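Local coordinates for CELL division control protein 6 (Pyrobaculum aerophilum, PDB 1FNN), which binds ADP and magnesium through an AAA+ ATPase domain and is probably involved in regulating the initiation of DNA replication, at residues Asp124-Val130 and Ala157-Val163. Residues are numbered along the deposited sequence; the frame is centred on the assembly and turned at random.
Sequences DLYMFLV and AFRIALV
Arg159 sets NH1 over one face of the Tyr126 ring, 3.4 Å from CZ of that tyrosine and displaced toward the rim, in an off-centre cation-pi contact with the guanidinium tilted 39° to the ring. The carbonyl O of Phe158 lies at the edge of the same ring. Around the guanidinium itself, Asp124 CA sits over one face and Ala157 CB over the opposite one, offset toward the rim, while Leu125 O comes in at the edge and accepts a bond from Arg159 NH1, 2.9 Å long, from above its carbonyl plane. Asp124 OD1 takes both NH1, at 2.7 Å, and NH2 of Arg159 in a salt bridge; the carboxylate stands almost perpendicular to the guanidinium. A long, extended side chain suits this place, because its trans chi2 and chi3 (-179° and -178°) carry the charge past Leu125 O to Asp124, in the Schellman motif that ends helix 109-122; NE adds a bond to Leu155 O.

Beyond Arg159 the two segments run as parallel beta strands, joined by four backbone bonds from Met127 N to Arg159 O through to Val163 N to Leu129 O. Met127 and Ile160, then Leu129 and Leu162, lie side by side on one face of the sheet. On the other, the small Ala161 sits beside Phe128, whose ring edge meets Val163 CG2 at 3.7 Å, and helices 23-38 and 57-68 pack over this face. These are adjacent central strands of the AAA+ nucleotide-binding core, and strand 127-132 runs on to Asp132, seen to bind magnesium in a structure of this protein, though not bound to the ion here.

Replacing Arg159 by a leucine would probably leave the Asp124 carboxylate without its charged mate and Leu125 O without the NH1 bond. One cation thus pairs with Asp124 at the helix end while meeting Leu125 O and the Tyr126 ring, joining the entries of two neighbouring strands.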
# COMPACT_ATOMS: atom_id res chain seq x y z
N ASP A 124 22.11 29.05 -12.13
CA ASP A 124 22.98 27.91 -11.84
C ASP A 124 22.30 26.96 -10.83
O ASP A 124 22.86 26.69 -9.78
CB ASP A 124 24.31 28.41 -11.29
CG ASP A 124 25.34 27.29 -11.14
OD1 ASP A 124 25.34 26.38 -11.97
OD2 ASP A 124 26.16 27.29 -10.21
N LEU A 125 21.14 26.44 -11.22
CA LEU A 125 20.33 25.64 -10.31
C LEU A 125 20.43 24.17 -10.76
O LEU A 125 20.84 23.91 -11.88
CB LEU A 125 18.84 25.99 -10.39
CG LEU A 125 18.44 27.44 -10.09
CD1 LEU A 125 16.99 27.66 -10.51
CD2 LEU A 125 18.70 27.80 -8.64
N TYR A 126 20.13 23.29 -9.83
CA TYR A 126 20.13 21.84 -10.09
C TYR A 126 18.82 21.35 -9.45
O TYR A 126 18.53 21.66 -8.30
CB TYR A 126 21.37 21.19 -9.47
CG TYR A 126 22.68 21.63 -10.10
CD1 TYR A 126 23.43 22.65 -9.52
CD2 TYR A 126 23.16 21.03 -11.26
CE1 TYR A 126 24.62 23.08 -10.08
CE2 TYR A 126 24.34 21.43 -11.84
CZ TYR A 126 25.07 22.46 -11.24
OH TYR A 126 26.25 22.85 -11.82
N MET A 127 18.00 20.73 -10.28
CA MET A 127 16.68 20.26 -9.94
C MET A 127 16.62 18.72 -9.89
O MET A 127 16.96 18.05 -10.87
CB MET A 127 15.71 20.77 -11.02
CG MET A 127 14.30 20.29 -10.82
SD MET A 127 13.00 21.03 -11.77
CE MET A 127 13.51 20.75 -13.46
N PHE A 128 16.21 18.20 -8.75
CA PHE A 128 15.82 16.78 -8.65
C PHE A 128 14.30 16.76 -8.83
O PHE A 128 13.55 17.09 -7.91
CB PHE A 128 16.25 16.23 -7.31
CG PHE A 128 15.76 14.89 -6.85
CD1 PHE A 128 15.70 14.63 -5.49
CD2 PHE A 128 15.37 13.89 -7.72
CE1 PHE A 128 15.26 13.40 -5.01
CE2 PHE A 128 14.93 12.67 -7.26
CZ PHE A 128 14.87 12.42 -5.90
N LEU A 129 13.86 16.40 -10.02
CA LEU A 129 12.46 16.43 -10.39
C LEU A 129 11.81 15.06 -10.29
O LEU A 129 12.35 14.03 -10.73
CB LEU A 129 12.37 16.99 -11.82
CG LEU A 129 10.98 17.06 -12.46
CD1 LEU A 129 10.06 18.04 -11.71
CD2 LEU A 129 11.11 17.46 -13.94
N VAL A 130 10.76 14.99 -9.47
CA VAL A 130 10.05 13.73 -9.31
C VAL A 130 8.69 13.90 -9.99
O VAL A 130 7.91 14.78 -9.60
CB VAL A 130 9.85 13.37 -7.81
CG1 VAL A 130 9.00 12.11 -7.72
CG2 VAL A 130 11.21 13.16 -7.12
N ALA A 157 24.82 22.39 -17.92
CA ALA A 157 25.33 21.24 -17.17
C ALA A 157 24.25 20.17 -17.19
O ALA A 157 23.19 20.44 -17.79
CB ALA A 157 25.64 21.62 -15.73
N PHE A 158 24.48 19.00 -16.60
CA PHE A 158 23.30 18.06 -16.55
C PHE A 158 22.56 18.55 -15.30
O PHE A 158 22.85 18.08 -14.20
CB PHE A 158 23.84 16.64 -16.47
CG PHE A 158 24.28 16.13 -17.82
CD1 PHE A 158 25.62 15.98 -18.10
CD2 PHE A 158 23.34 15.80 -18.78
CE1 PHE A 158 26.04 15.51 -19.34
CE2 PHE A 158 23.76 15.33 -20.01
CZ PHE A 158 25.10 15.18 -20.29
N ARG A 159 21.65 19.52 -15.51
CA ARG A 159 21.05 20.16 -14.35
C ARG A 159 19.86 19.46 -13.76
O ARG A 159 19.24 20.01 -12.86
CB ARG A 159 20.74 21.65 -14.70
CG ARG A 159 22.02 22.50 -14.78
CD ARG A 159 21.66 24.00 -15.10
NE ARG A 159 22.90 24.78 -15.22
CZ ARG A 159 23.66 25.15 -14.21
NH1 ARG A 159 23.36 24.82 -12.95
NH2 ARG A 159 24.78 25.86 -14.33
N ILE A 160 19.40 18.35 -14.35
CA ILE A 160 18.19 17.70 -13.92
C ILE A 160 18.42 16.22 -13.63
O ILE A 160 19.06 15.54 -14.43
CB ILE A 160 17.09 17.79 -15.00
CG1 ILE A 160 16.67 19.24 -15.28
CG2 ILE A 160 15.82 17.04 -14.59
CD1 ILE A 160 15.71 19.36 -16.46
N ALA A 161 17.96 15.78 -12.46
CA ALA A 161 17.91 14.35 -12.13
C ALA A 161 16.41 14.02 -12.07
O ALA A 161 15.64 14.80 -11.48
CB ALA A 161 18.58 14.05 -10.83
N LEU A 162 15.99 12.98 -12.78
CA LEU A 162 14.55 12.78 -12.96
C LEU A 162 14.11 11.40 -12.48
O LEU A 162 14.68 10.36 -12.89
CB LEU A 162 14.22 12.91 -14.46
CG LEU A 162 12.77 12.54 -14.78
CD1 LEU A 162 11.77 13.53 -14.18
CD2 LEU A 162 12.59 12.43 -16.30
N VAL A 163 13.17 11.38 -11.55
CA VAL A 163 12.56 10.10 -11.16
C VAL A 163 11.08 10.15 -11.60
O VAL A 163 10.37 11.13 -11.28
CB VAL A 163 12.63 9.85 -9.64
CG1 VAL A 163 11.84 8.59 -9.24
CG2 VAL A 163 14.08 9.63 -9.22